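Local coordinates for protein glucosidase (Croceicoccus marinus, PDB 5Z3K) that is a GH39-family beta-glucosidase from a deep-sea bacterium and probably hydrolyses O-glycosyl bonds in its substrates, at residues Leu5-Ser10 with Thr419-Tyr424; Arg121-Tyr126 with Tyr173-Ala178; Leu426-Leu431 with Val464-Lys469. All coordinates share one frame; numbering follows the deposited sequence.

Interaction 1 (Leu5-Ser10 with Thr419-Tyr424); sequences LIAKLS and TGYSGY
Ala-7 lies over one face of the Tyr-421 ring, and this CH-pi contact is the main meeting of side chains here. Ala-7 CB stands 3.5 Å from the centroid of the Tyr-421 ring, almost exactly on the ring normal. CG of Tyr-421 is anti to its own carbonyl carbon, beside the backbone N (chi1 -64°), which starts the ring off toward Ala-7. The opposite face is met nearer its rim by CG2 of Thr-419, so the ring has a methyl group on each side. Leu-5 adds apolar contact: its CB comes within 3.9 Å of Tyr-421 CD1. Ile-6 passes on the other side of the backbone. Its CD1 is 4.0 Å from Gly-423 CA, and even a CB on Gly-423 would be tight against that methyl.

Two backbone hydrogen bonds join the segments. Ser-422 N gives to Leu-5 O and Ala-7 N to Gly-423 O, both at 2.9 Å. Between them they set up parallel bridging, Ile-6 beside Gly-423 and Ala-7 beside Tyr-424. CA-H...O contacts add to it, with Tyr-424 CA 3.2 Å from Ala-7 O.

One water extends the backbone pairing. It accepts from Leu-5 N and donates to Gly-420 O.

The contact starts the pairing of strand 6-13 with strand 423-429 in a mixed sheet. Strand 345-350 flanks strand 6-13 on its other side. Phe-357 of strand 357-363 meets the Tyr-421 ring edge-to-face, and Tyr-424 OH bonds to Glu-476 of strand 474-482.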
ATOM      1  N   LEU A   5       1.669  32.930   5.436  1.00 34.13           N
ATOM      2  CA  LEU A   5       0.958  32.199   6.473  1.00 24.63           C
ATOM      3  C   LEU A   5       1.850  31.090   7.015  1.00 23.62           C
ATOM      4  O   LEU A   5       2.368  30.271   6.245  1.00 20.43           O
ATOM      5  CB  LEU A   5      -0.341  31.623   5.919  1.00 24.35           C
ATOM      6  CG  LEU A   5      -1.248  32.689   5.315  1.00 32.38           C
ATOM      7  CD1 LEU A   5      -2.316  32.048   4.460  1.00 31.69           C
ATOM      8  CD2 LEU A   5      -1.856  33.525   6.426  1.00 32.63           C
ATOM      9  N   ILE A   6       2.036  31.074   8.333  1.00 17.90           N
ATOM     10  CA  ILE A   6       2.943  30.143   8.990  1.00 20.72           C
ATOM     11  C   ILE A   6       2.113  29.236   9.884  1.00 19.55           C
ATOM     12  O   ILE A   6       1.416  29.714  10.788  1.00 19.60           O
ATOM     13  CB  ILE A   6       4.029  30.875   9.795  1.00 21.30           C
ATOM     14  CG1 ILE A   6       4.786  31.873   8.903  1.00 21.14           C
ATOM     15  CG2 ILE A   6       4.982  29.882  10.451  1.00 18.97           C
ATOM     16  CD1 ILE A   6       5.671  31.227   7.833  1.00 22.89           C
ATOM     17  N   ALA A   7       2.187  27.932   9.634  1.00 14.96           N
ATOM     18  CA  ALA A   7       1.512  26.966  10.484  1.00 15.36           C
ATOM     19  C   ALA A   7       2.260  26.800  11.803  1.00 15.46           C
ATOM     20  O   ALA A   7       3.490  26.861  11.859  1.00 17.87           O
ATOM     21  CB  ALA A   7       1.394  25.620   9.770  1.00 14.58           C
ATOM     22  N   LYS A   8       1.504  26.569  12.875  1.00 15.06           N
ATOM     23  CA  LYS A   8       2.065  26.454  14.217  1.00 16.07           C
ATOM     24  C   LYS A   8       1.817  25.049  14.751  1.00 17.93           C
ATOM     25  O   LYS A   8       0.669  24.672  15.009  1.00 16.06           O
ATOM     26  CB  LYS A   8       1.457  27.516  15.140  1.00 16.95           C
ATOM     27  CG  LYS A   8       2.034  28.903  14.871  1.00 21.09           C
ATOM     28  CD  LYS A   8       1.152  29.985  15.451  1.00 26.27           C
ATOM     29  CE  LYS A   8       1.713  31.376  15.182  1.00 33.90           C
ATOM     30  NZ  LYS A   8       0.817  32.425  15.759  1.00 37.62           N
ATOM     31  N   LEU A   9       2.894  24.283  14.943  1.00 13.87           N
ATOM     32  CA  LEU A   9       2.808  22.887  15.342  1.00 11.16           C
ATOM     33  C   LEU A   9       3.463  22.690  16.696  1.00 17.21           C
ATOM     34  O   LEU A   9       4.463  23.339  17.013  1.00 14.82           O
ATOM     35  CB  LEU A   9       3.481  21.965  14.318  1.00 11.78           C
ATOM     36  CG  LEU A   9       2.895  22.025  12.913  1.00 16.92           C
ATOM     37  CD1 LEU A   9       3.820  21.354  11.904  1.00 15.66           C
ATOM     38  CD2 LEU A   9       1.530  21.360  12.947  1.00 14.15           C
ATOM     39  N   SER A  10       2.899  21.792  17.496  1.00 11.10           N
ATOM     40  CA  SER A  10       3.512  21.433  18.762  1.00 12.05           C
ATOM     41  C   SER A  10       3.425  19.931  18.962  1.00 17.48           C
ATOM     42  O   SER A  10       2.399  19.314  18.660  1.00 15.48           O
ATOM     43  CB  SER A  10       2.842  22.160  19.939  1.00 17.16           C
ATOM     44  OG  SER A  10       1.440  22.088  19.824  1.00 19.74           O
ATOM     45  N   THR A 419      -4.979  25.821   3.149  1.00 17.72           N
ATOM     46  CA  THR A 419      -4.821  27.085   3.864  1.00 18.86           C
ATOM     47  C   THR A 419      -3.779  27.969   3.198  1.00 22.25           C
ATOM     48  O   THR A 419      -3.799  29.191   3.383  1.00 21.38           O
ATOM     49  CB  THR A 419      -4.451  26.826   5.330  1.00 18.31           C
ATOM     50  OG1 THR A 419      -5.460  26.014   5.940  1.00 20.44           O
ATOM     51  CG2 THR A 419      -4.344  28.126   6.115  1.00 19.10           C
ATOM     52  N   GLY A 420      -2.897  27.384   2.400  1.00 18.14           N
ATOM     53  CA  GLY A 420      -1.880  28.159   1.722  1.00 16.90           C
ATOM     54  C   GLY A 420      -0.687  28.537   2.565  1.00 23.74           C
ATOM     55  O   GLY A 420      -0.015  29.525   2.247  1.00 22.02           O
ATOM     56  N   TYR A 421      -0.390  27.777   3.623  1.00 15.57           N
ATOM     57  CA  TYR A 421       0.833  27.999   4.387  1.00 17.62           C
ATOM     58  C   TYR A 421       2.055  28.026   3.478  1.00 21.84           C
ATOM     59  O   TYR A 421       2.174  27.233   2.538  1.00 19.30           O
ATOM     60  CB  TYR A 421       1.035  26.905   5.430  1.00 16.55           C
ATOM     61  CG  TYR A 421      -0.022  26.843   6.502  1.00 17.48           C
ATOM     62  CD1 TYR A 421      -0.270  27.936   7.321  1.00 15.18           C
ATOM     63  CD2 TYR A 421      -0.747  25.678   6.716  1.00 16.41           C
ATOM     64  CE1 TYR A 421      -1.222  27.878   8.319  1.00 18.00           C
ATOM     65  CE2 TYR A 421      -1.707  25.612   7.712  1.00 17.12           C
ATOM     66  CZ  TYR A 421      -1.941  26.720   8.502  1.00 15.69           C
ATOM     67  OH  TYR A 421      -2.885  26.648   9.488  1.00 20.33           O
ATOM     68  N   SER A 422       2.970  28.935   3.781  1.00 19.60           N
ATOM     69  CA  SER A 422       4.269  28.991   3.132  1.00 20.75           C
ATOM     70  C   SER A 422       5.374  28.455   4.027  1.00 19.02           C
ATOM     71  O   SER A 422       6.520  28.344   3.581  1.00 19.60           O
ATOM     72  CB  SER A 422       4.582  30.430   2.715  1.00 24.58           C
ATOM     73  OG  SER A 422       4.740  31.256   3.854  1.00 27.05           O
ATOM     74  N   GLY A 423       5.058  28.114   5.270  1.00 16.77           N
ATOM     75  CA  GLY A 423       6.054  27.576   6.176  1.00 16.92           C
ATOM     76  C   GLY A 423       5.406  27.191   7.486  1.00 16.90           C
ATOM     77  O   GLY A 423       4.184  27.250   7.645  1.00 16.36           O
ATOM     78  N   TYR A 424       6.248  26.789   8.432  1.00 16.14           N
ATOM     79  CA  TYR A 424       5.768  26.279   9.707  1.00 16.51           C
ATOM     80  C   TYR A 424       6.775  26.637  10.787  1.00 16.64           C
ATOM     81  O   TYR A 424       7.962  26.847  10.522  1.00 15.22           O
ATOM     82  CB  TYR A 424       5.556  24.748   9.661  1.00 13.44           C
ATOM     83  CG  TYR A 424       6.861  23.988   9.559  1.00 15.50           C
ATOM     84  CD1 TYR A 424       7.573  23.625  10.701  1.00 16.56           C
ATOM     85  CD2 TYR A 424       7.412  23.670   8.316  1.00 13.92           C
ATOM     86  CE1 TYR A 424       8.784  22.964  10.609  1.00 15.20           C
ATOM     87  CE2 TYR A 424       8.614  22.996   8.222  1.00 15.68           C
ATOM     88  CZ  TYR A 424       9.294  22.646   9.367  1.00 17.28           C
ATOM     89  OH  TYR A 424      10.502  21.988   9.275  1.00 17.87           O
TER
HETATM   90  O   HOH W   1       1.247  31.976   2.497  1.00 35.38           O

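Interaction 2 (Arg121-Tyr126 with Tyr173-Ala178); sequences RDLAKY and YEMYAA
Met-175, present as selenomethionine, turns its terminal methyl onto the hydroxyl end of Tyr-126. CE of Met-175 is 3.5 Å from Tyr-126 OH and equally close to CZ. The selenium itself stands further back, with Met-175 SE 5.5 Å from the centroid of the Tyr-126 ring and 21° off its normal. This is an oblique Met-aromatic contact, and the two side chains cross at about a right angle. The Met-175 chain bends only at its last torsion (chi3 74°), and that bend brings CE to the ring.

Leu-123 carries the rest of the contact with its two methyl branches. Its CG is anti to the backbone N (chi1 -165°), which carries the branch point toward helix 169-186. CD1 lies 3.8 Å from Met-175 CG, and the same methyl reaches Ala-178 CB at 4.3 Å. CD2 meets Glu-174 CB, one residue before Met-175, at 3.9 Å. An alanine here would probably open a gap between the helices, leaving Met-175 CG and Glu-174 CB without their leucine partners.

The helix that carries Leu-123 is capped just before it. Asp-122 is the N-cap, and its OD1 accepts from Lys-125 N at 3.1 Å. The donor comes from above the carboxylate plane. A glycerol, probably from the crystallisation liquor, bonds to the backbone N of Arg-121 and of Asp-122.

Helices 123-138 and 169-186 belong to the outer layer of the TIM barrel. Phe-154 of barrel strand 151-154 touches both Tyr-126 and Met-175 beneath them. Glu-174 meets Leu-123 mainly through CB; its OE1 is hydrogen-bonded to Tyr-213 OH. The two segments are therefore joined by apolar and Met-aromatic contacts alone, so the contact depends on dispersion and the burial of apolar groups, with little directional constraint.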
ATOM      1  N   ARG A 121     -10.473 -24.681 -14.747  1.00 24.45           N
ATOM      2  CA  ARG A 121     -11.109 -25.813 -15.419  1.00 25.18           C
ATOM      3  C   ARG A 121     -11.373 -26.974 -14.469  1.00 25.52           C
ATOM      4  O   ARG A 121     -12.406 -27.647 -14.575  1.00 27.74           O
ATOM      5  CB  ARG A 121     -10.206 -26.302 -16.553  1.00 30.54           C
ATOM      6  CG  ARG A 121     -10.667 -26.012 -17.962  1.00 36.03           C
ATOM      7  CD  ARG A 121     -10.153 -27.112 -18.904  1.00 41.02           C
ATOM      8  NE  ARG A 121      -8.690 -27.245 -18.881  1.00 41.14           N
ATOM      9  CZ  ARG A 121      -8.040 -28.291 -18.373  1.00 45.59           C
ATOM     10  NH1 ARG A 121      -8.715 -29.289 -17.839  1.00 40.63           N
ATOM     11  NH2 ARG A 121      -6.711 -28.342 -18.393  1.00 41.80           N
ATOM     12  N   ASP A 122     -10.431 -27.247 -13.572  1.00 22.13           N
ATOM     13  CA  ASP A 122     -10.451 -28.425 -12.710  1.00 24.75           C
ATOM     14  C   ASP A 122     -10.250 -27.913 -11.291  1.00 24.27           C
ATOM     15  O   ASP A 122      -9.111 -27.710 -10.855  1.00 19.36           O
ATOM     16  CB  ASP A 122      -9.368 -29.425 -13.125  1.00 24.63           C
ATOM     17  CG  ASP A 122      -9.301 -30.655 -12.222  1.00 22.19           C
ATOM     18  OD1 ASP A 122      -9.879 -30.643 -11.119  1.00 23.60           O
ATOM     19  OD2 ASP A 122      -8.656 -31.651 -12.625  1.00 24.09           O
ATOM     20  N   LEU A 123     -11.357 -27.738 -10.568  1.00 18.55           N
ATOM     21  CA  LEU A 123     -11.292 -27.053  -9.280  1.00 18.84           C
ATOM     22  C   LEU A 123     -10.554 -27.892  -8.245  1.00 22.41           C
ATOM     23  O   LEU A 123      -9.811 -27.352  -7.414  1.00 21.30           O
ATOM     24  CB  LEU A 123     -12.708 -26.710  -8.805  1.00 17.20           C
ATOM     25  CG  LEU A 123     -12.854 -25.690  -7.675  1.00 27.91           C
ATOM     26  CD1 LEU A 123     -12.317 -24.337  -8.105  1.00 21.14           C
ATOM     27  CD2 LEU A 123     -14.312 -25.584  -7.207  1.00 25.02           C
ATOM     28  N   ALA A 124     -10.732 -29.214  -8.289  1.00 22.97           N
ATOM     29  CA  ALA A 124     -10.038 -30.083  -7.346  1.00 20.86           C
ATOM     30  C   ALA A 124      -8.524 -29.999  -7.521  1.00 21.28           C
ATOM     31  O   ALA A 124      -7.787 -29.905  -6.532  1.00 22.64           O
ATOM     32  CB  ALA A 124     -10.527 -31.526  -7.508  1.00 18.60           C
ATOM     33  N   LYS A 125      -8.040 -30.008  -8.770  1.00 17.95           N
ATOM     34  CA  LYS A 125      -6.599 -29.895  -8.993  1.00 19.28           C
ATOM     35  C   LYS A 125      -6.102 -28.484  -8.690  1.00 24.93           C
ATOM     36  O   LYS A 125      -5.010 -28.313  -8.134  1.00 20.92           O
ATOM     37  CB  LYS A 125      -6.243 -30.299 -10.427  1.00 22.71           C
ATOM     38  CG  LYS A 125      -4.730 -30.508 -10.667  1.00 21.12           C
ATOM     39  CD  LYS A 125      -4.447 -31.035 -12.060  1.00 29.52           C
ATOM     40  CE  LYS A 125      -3.057 -31.646 -12.134  1.00 29.20           C
ATOM     41  NZ  LYS A 125      -2.804 -32.370 -13.420  1.00 24.98           N
ATOM     42  N   TYR A 126      -6.883 -27.463  -9.055  1.00 17.82           N
ATOM     43  CA  TYR A 126      -6.544 -26.094  -8.676  1.00 22.66           C
ATOM     44  C   TYR A 126      -6.298 -25.992  -7.169  1.00 19.62           C
ATOM     45  O   TYR A 126      -5.296 -25.423  -6.718  1.00 17.75           O
ATOM     46  CB  TYR A 126      -7.672 -25.156  -9.125  1.00 20.63           C
ATOM     47  CG  TYR A 126      -7.403 -23.679  -8.918  1.00 20.95           C
ATOM     48  CD1 TYR A 126      -6.632 -22.953  -9.828  1.00 20.39           C
ATOM     49  CD2 TYR A 126      -7.931 -23.008  -7.823  1.00 18.19           C
ATOM     50  CE1 TYR A 126      -6.393 -21.582  -9.639  1.00 18.12           C
ATOM     51  CE2 TYR A 126      -7.698 -21.647  -7.629  1.00 22.50           C
ATOM     52  CZ  TYR A 126      -6.929 -20.946  -8.544  1.00 17.75           C
ATOM     53  OH  TYR A 126      -6.688 -19.599  -8.353  1.00 16.40           O
ATOM     54  N   TYR A 173     -16.551 -17.426  -6.657  1.00 18.94           N
ATOM     55  CA  TYR A 173     -16.764 -17.786  -5.255  1.00 18.47           C
ATOM     56  C   TYR A 173     -16.216 -19.176  -4.946  1.00 20.32           C
ATOM     57  O   TYR A 173     -15.603 -19.392  -3.894  1.00 19.83           O
ATOM     58  CB  TYR A 173     -18.255 -17.742  -4.895  1.00 18.14           C
ATOM     59  CG  TYR A 173     -19.008 -16.470  -5.230  1.00 18.75           C
ATOM     60  CD1 TYR A 173     -18.364 -15.239  -5.321  1.00 20.47           C
ATOM     61  CD2 TYR A 173     -20.383 -16.505  -5.441  1.00 22.61           C
ATOM     62  CE1 TYR A 173     -19.078 -14.072  -5.623  1.00 21.11           C
ATOM     63  CE2 TYR A 173     -21.099 -15.357  -5.753  1.00 19.64           C
ATOM     64  CZ  TYR A 173     -20.453 -14.146  -5.843  1.00 22.55           C
ATOM     65  OH  TYR A 173     -21.189 -13.013  -6.146  1.00 21.37           O
ATOM     66  N   GLU A 174     -16.457 -20.144  -5.833  1.00 18.42           N
ATOM     67  CA  GLU A 174     -15.994 -21.496  -5.548  1.00 22.20           C
ATOM     68  C   GLU A 174     -14.474 -21.552  -5.549  1.00 18.98           C
ATOM     69  O   GLU A 174     -13.870 -22.277  -4.749  1.00 21.05           O
ATOM     70  CB  GLU A 174     -16.592 -22.482  -6.554  1.00 24.92           C
ATOM     71  CG  GLU A 174     -18.091 -22.681  -6.390  1.00 30.39           C
ATOM     72  CD  GLU A 174     -18.467 -23.289  -5.039  1.00 42.49           C
ATOM     73  OE1 GLU A 174     -19.344 -22.724  -4.342  1.00 38.15           O
ATOM     74  OE2 GLU A 174     -17.893 -24.343  -4.677  1.00 47.99           O
HETATM   75  N   MSE A 175     -13.845 -20.773  -6.421  1.00 19.51           N
HETATM   76  CA  MSE A 175     -12.396 -20.663  -6.456  1.00 17.38           C
HETATM   77  C   MSE A 175     -11.872 -20.029  -5.168  1.00 15.55           C
HETATM   78  O   MSE A 175     -10.860 -20.467  -4.618  1.00 16.04           O
HETATM   79  CB  MSE A 175     -11.958 -19.851  -7.666  1.00 19.98           C
HETATM   80  CG  MSE A 175     -12.001 -20.610  -8.962  1.00 18.67           C
HETATM   81 SE   MSE A 175     -11.553 -19.517 -10.487  0.74 20.25          SE
HETATM   82  CE  MSE A 175      -9.602 -19.349 -10.243  1.00 15.32           C
ATOM     83  N   TYR A 176     -12.575 -19.004  -4.675  1.00 19.10           N
ATOM     84  CA  TYR A 176     -12.193 -18.416  -3.397  1.00 16.91           C
ATOM     85  C   TYR A 176     -12.264 -19.453  -2.284  1.00 20.16           C
ATOM     86  O   TYR A 176     -11.338 -19.576  -1.474  1.00 16.74           O
ATOM     87  CB  TYR A 176     -13.076 -17.216  -3.047  1.00 14.85           C
ATOM     88  CG  TYR A 176     -12.669 -16.670  -1.700  1.00 19.90           C
ATOM     89  CD1 TYR A 176     -11.469 -15.977  -1.559  1.00 22.30           C
ATOM     90  CD2 TYR A 176     -13.435 -16.894  -0.565  1.00 17.76           C
ATOM     91  CE1 TYR A 176     -11.056 -15.504  -0.329  1.00 19.59           C
ATOM     92  CE2 TYR A 176     -13.032 -16.422   0.671  1.00 17.72           C
ATOM     93  CZ  TYR A 176     -11.833 -15.726   0.779  1.00 14.17           C
ATOM     94  OH  TYR A 176     -11.402 -15.254   1.984  1.00 18.60           O
ATOM     95  N   ALA A 177     -13.358 -20.219  -2.233  1.00 19.73           N
ATOM     96  CA  ALA A 177     -13.506 -21.195  -1.161  1.00 17.09           C
ATOM     97  C   ALA A 177     -12.424 -22.264  -1.240  1.00 18.00           C
ATOM     98  O   ALA A 177     -11.906 -22.707  -0.208  1.00 22.04           O
ATOM     99  CB  ALA A 177     -14.898 -21.831  -1.205  1.00 18.04           C
ATOM    100  N   ALA A 178     -12.070 -22.689  -2.455  1.00 18.55           N
ATOM    101  CA  ALA A 178     -10.996 -23.664  -2.612  1.00 19.65           C
ATOM    102  C   ALA A 178      -9.676 -23.111  -2.092  1.00 19.23           C
ATOM    103  O   ALA A 178      -8.937 -23.804  -1.380  1.00 19.29           O
ATOM    104  CB  ALA A 178     -10.865 -24.075  -4.080  1.00 19.42           C
TER

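Interaction 3 (Leu426-Leu431 with Val464-Lys469); sequences LEIGHL and VTVQNK
Ile-428 and Val-464 lie side by side and point the same way, across an antiparallel hydrogen-bonded pair. Ile-428 CB is 3.7 Å from Val-464 CG1. The end of the isoleucine also leans over: Ile-428 CD1 is 3.6 Å from Val-464 O. Its chi2 of 105° is away from the usual staggered values, and it is this torsion that sets CD1 there. Val-464 answers with CG1, which sits between its own backbone N and carbonyl carbon (chi1 47°). The same methyl also meets Leu-431 CD1 at 4.2 Å, after the chain has left the strand.

Leu-426 and Val-466 share this buried face. Leu-426 CB lies 3.6 Å from Val-466 O, on the face its side chain shares with Val-466. Val-466 CG2 lies at the limit of contact with Ile-428 CD1.

Glu-427 and Thr-465 stand on the other, exposed face as a non-hydrogen-bonded pair. They do not bond directly. A water lies between Glu-427 OE1 and Thr-465 OG1, but its approach to the carboxylate is suspiciously short and that link is doubtful.

Four backbone bonds hold these orientations in register. Leu-426 and Val-466 bond in both directions, as do Ile-428 and Val-464. The bond from Ile-428 N to Val-464 O is 2.8 Å and nearly straight. Leu-426 N to Val-466 O is more bent, at 137°, though only 2.7 Å long.

Strand 464-469 is an outermost strand of the mixed sheet within this chain. Strand 423-429 has strand 6-13 on its other side, where Leu-426 touches Leu-9 and Val-11. The buried face is covered by Ile-478 and Ile-480 of strand 474-482 and by Val-440 of strand 438-446.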
ATOM      1  N   LEU A 426       7.576  24.722  14.656  1.00 13.91           N
ATOM      2  CA  LEU A 426       7.260  23.460  15.311  1.00 12.03           C
ATOM      3  C   LEU A 426       7.964  23.423  16.658  1.00 17.33           C
ATOM      4  O   LEU A 426       9.191  23.505  16.710  1.00 16.97           O
ATOM      5  CB  LEU A 426       7.712  22.272  14.442  1.00 12.99           C
ATOM      6  CG  LEU A 426       7.851  20.912  15.137  1.00 14.61           C
ATOM      7  CD1 LEU A 426       6.482  20.405  15.623  1.00 13.84           C
ATOM      8  CD2 LEU A 426       8.513  19.879  14.206  1.00 16.76           C
ATOM      9  N   GLU A 427       7.210  23.283  17.747  1.00 14.46           N
ATOM     10  CA  GLU A 427       7.808  23.209  19.077  1.00 16.46           C
ATOM     11  C   GLU A 427       7.682  21.789  19.615  1.00 19.78           C
ATOM     12  O   GLU A 427       6.567  21.280  19.793  1.00 16.99           O
ATOM     13  CB  GLU A 427       7.159  24.203  20.040  1.00 15.85           C
ATOM     14  CG  GLU A 427       7.720  24.108  21.457  1.00 24.87           C
ATOM     15  CD  GLU A 427       7.557  25.389  22.261  1.00 29.19           C
ATOM     16  OE1 GLU A 427       7.169  26.432  21.691  1.00 30.70           O
ATOM     17  OE2 GLU A 427       7.834  25.349  23.476  1.00 36.03           O
ATOM     18  N   ILE A 428       8.818  21.156  19.884  1.00 13.60           N
ATOM     19  CA  ILE A 428       8.859  19.818  20.452  1.00 15.43           C
ATOM     20  C   ILE A 428       9.299  19.942  21.903  1.00 20.17           C
ATOM     21  O   ILE A 428      10.401  20.418  22.185  1.00 19.92           O
ATOM     22  CB  ILE A 428       9.804  18.891  19.672  1.00 16.22           C
ATOM     23  CG1 ILE A 428       9.496  18.923  18.171  1.00 17.23           C
ATOM     24  CG2 ILE A 428       9.688  17.482  20.197  1.00 18.69           C
ATOM     25  CD1 ILE A 428      10.503  19.709  17.342  1.00 23.70           C
ATOM     26  N   GLY A 429       8.445  19.518  22.822  1.00 18.20           N
ATOM     27  CA  GLY A 429       8.787  19.580  24.226  1.00 18.91           C
ATOM     28  C   GLY A 429       8.942  18.211  24.851  1.00 20.79           C
ATOM     29  O   GLY A 429       8.541  17.204  24.262  1.00 20.47           O
ATOM     30  N   HIS A 430       9.550  18.174  26.041  1.00 18.44           N
ATOM     31  CA  HIS A 430       9.676  16.957  26.840  1.00 17.97           C
ATOM     32  C   HIS A 430      10.396  15.837  26.089  1.00 19.71           C
ATOM     33  O   HIS A 430       9.949  14.687  26.084  1.00 19.57           O
ATOM     34  CB  HIS A 430       8.304  16.482  27.320  1.00 21.56           C
ATOM     35  CG  HIS A 430       7.564  17.506  28.117  1.00 19.16           C
ATOM     36  ND1 HIS A 430       7.923  17.849  29.402  1.00 28.12           N
ATOM     37  CD2 HIS A 430       6.494  18.274  27.806  1.00 26.59           C
ATOM     38  CE1 HIS A 430       7.099  18.777  29.854  1.00 22.22           C
ATOM     39  NE2 HIS A 430       6.224  19.055  28.905  1.00 29.98           N
ATOM     40  N   LEU A 431      11.523  16.169  25.459  1.00 19.56           N
ATOM     41  CA  LEU A 431      12.323  15.133  24.821  1.00 19.56           C
ATOM     42  C   LEU A 431      12.612  14.041  25.849  1.00 18.92           C
ATOM     43  O   LEU A 431      12.977  14.359  26.990  1.00 19.74           O
ATOM     44  CB  LEU A 431      13.628  15.695  24.256  1.00 15.81           C
ATOM     45  CG  LEU A 431      13.469  16.605  23.034  1.00 20.57           C
ATOM     46  CD1 LEU A 431      14.804  17.213  22.597  1.00 19.99           C
ATOM     47  CD2 LEU A 431      12.827  15.853  21.887  1.00 17.20           C
ATOM     48  N   VAL A 464      12.908  21.778  21.743  1.00 18.72           N
ATOM     49  CA  VAL A 464      13.534  22.253  20.520  1.00 19.81           C
ATOM     50  C   VAL A 464      12.458  22.908  19.666  1.00 19.82           C
ATOM     51  O   VAL A 464      11.316  22.432  19.601  1.00 18.34           O
ATOM     52  CB  VAL A 464      14.245  21.107  19.765  1.00 22.64           C
ATOM     53  CG1 VAL A 464      13.345  19.899  19.686  1.00 25.31           C
ATOM     54  CG2 VAL A 464      14.658  21.555  18.371  1.00 24.19           C
ATOM     55  N   THR A 465      12.816  24.022  19.039  1.00 13.27           N
ATOM     56  CA  THR A 465      11.955  24.706  18.093  1.00 16.29           C
ATOM     57  C   THR A 465      12.593  24.622  16.720  1.00 21.51           C
ATOM     58  O   THR A 465      13.785  24.903  16.569  1.00 22.69           O
ATOM     59  CB  THR A 465      11.732  26.167  18.486  1.00 20.46           C
ATOM     60  OG1 THR A 465      11.070  26.213  19.747  1.00 18.18           O
ATOM     61  CG2 THR A 465      10.864  26.867  17.458  1.00 19.59           C
ATOM     62  N   VAL A 466      11.798  24.220  15.735  1.00 18.91           N
ATOM     63  CA  VAL A 466      12.235  24.081  14.355  1.00 17.10           C
ATOM     64  C   VAL A 466      11.298  24.909  13.494  1.00 17.14           C
ATOM     65  O   VAL A 466      10.077  24.807  13.638  1.00 18.76           O
ATOM     66  CB  VAL A 466      12.208  22.606  13.904  1.00 21.36           C
ATOM     67  CG1 VAL A 466      12.399  22.510  12.403  1.00 24.25           C
ATOM     68  CG2 VAL A 466      13.261  21.798  14.662  1.00 25.74           C
ATOM     69  N   GLN A 467      11.852  25.709  12.590  1.00 14.66           N
ATOM     70  CA  GLN A 467      10.994  26.440  11.668  1.00 17.47           C
ATOM     71  C   GLN A 467      11.614  26.420  10.284  1.00 20.15           C
ATOM     72  O   GLN A 467      12.838  26.405  10.139  1.00 19.47           O
ATOM     73  CB  GLN A 467      10.753  27.895  12.118  1.00 16.46           C
ATOM     74  CG  GLN A 467      12.001  28.772  12.090  1.00 17.83           C
ATOM     75  CD  GLN A 467      11.682  30.253  12.268  1.00 22.35           C
ATOM     76  OE1 GLN A 467      10.592  30.713  11.923  1.00 27.81           O
ATOM     77  NE2 GLN A 467      12.632  31.004  12.818  1.00 20.13           N
ATOM     78  N   ASN A 468      10.756  26.423   9.270  1.00 17.82           N
ATOM     79  CA  ASN A 468      11.234  26.369   7.898  1.00 17.04           C
ATOM     80  C   ASN A 468      10.169  26.912   6.973  1.00 17.30           C
ATOM     81  O   ASN A 468       8.972  26.877   7.287  1.00 18.08           O
ATOM     82  CB  ASN A 468      11.604  24.943   7.470  1.00 19.49           C
ATOM     83  CG  ASN A 468      12.964  24.526   7.972  1.00 27.17           C
ATOM     84  OD1 ASN A 468      13.078  23.714   8.902  1.00 27.99           O
ATOM     85  ND2 ASN A 468      14.010  25.105   7.389  1.00 23.78           N
ATOM     86  N   LYS A 469      10.614  27.416   5.824  1.00 15.41           N
ATOM     87  CA  LYS A 469       9.694  27.621   4.720  1.00 17.13           C
ATOM     88  C   LYS A 469       9.416  26.271   4.076  1.00 19.69           C
ATOM     89  O   LYS A 469      10.324  25.445   3.930  1.00 16.28           O
ATOM     90  CB  LYS A 469      10.259  28.606   3.697  1.00 17.95           C
ATOM     91  CG  LYS A 469      10.825  29.890   4.306  1.00 22.64           C
ATOM     92  CD  LYS A 469       9.729  30.796   4.804  1.00 32.93           C
ATOM     93  CE  LYS A 469      10.213  32.246   4.928  1.00 37.75           C
ATOM     94  NZ  LYS A 469      10.636  32.582   6.318  1.00 36.67           N
TER
HETATM   95  O   HOH W   2       8.478  27.608  19.936  1.00 25.03           O

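How the interactions relate
Interactions 1 and 3 are neighbours in one mixed sheet, with centres about 13 Å apart. Both use strand 423-429, which pairs with strand 6-13 in interaction 1 and with strand 464-469 in interaction 3. They touch directly, through Leu-9 with Leu-426 and Tyr-424 with Asn-468. Interaction 2 joins two outer helices of the TIM barrel, about 55 Å from the centre of interaction 1 and 57 Å from that of interaction 3. It falls within the 408 residues that separate the two segments of interaction 1; interaction 3 comes after both. The N-terminal strand thus joins the sheet built mainly from the chain's later part, with the whole barrel between them in sequence.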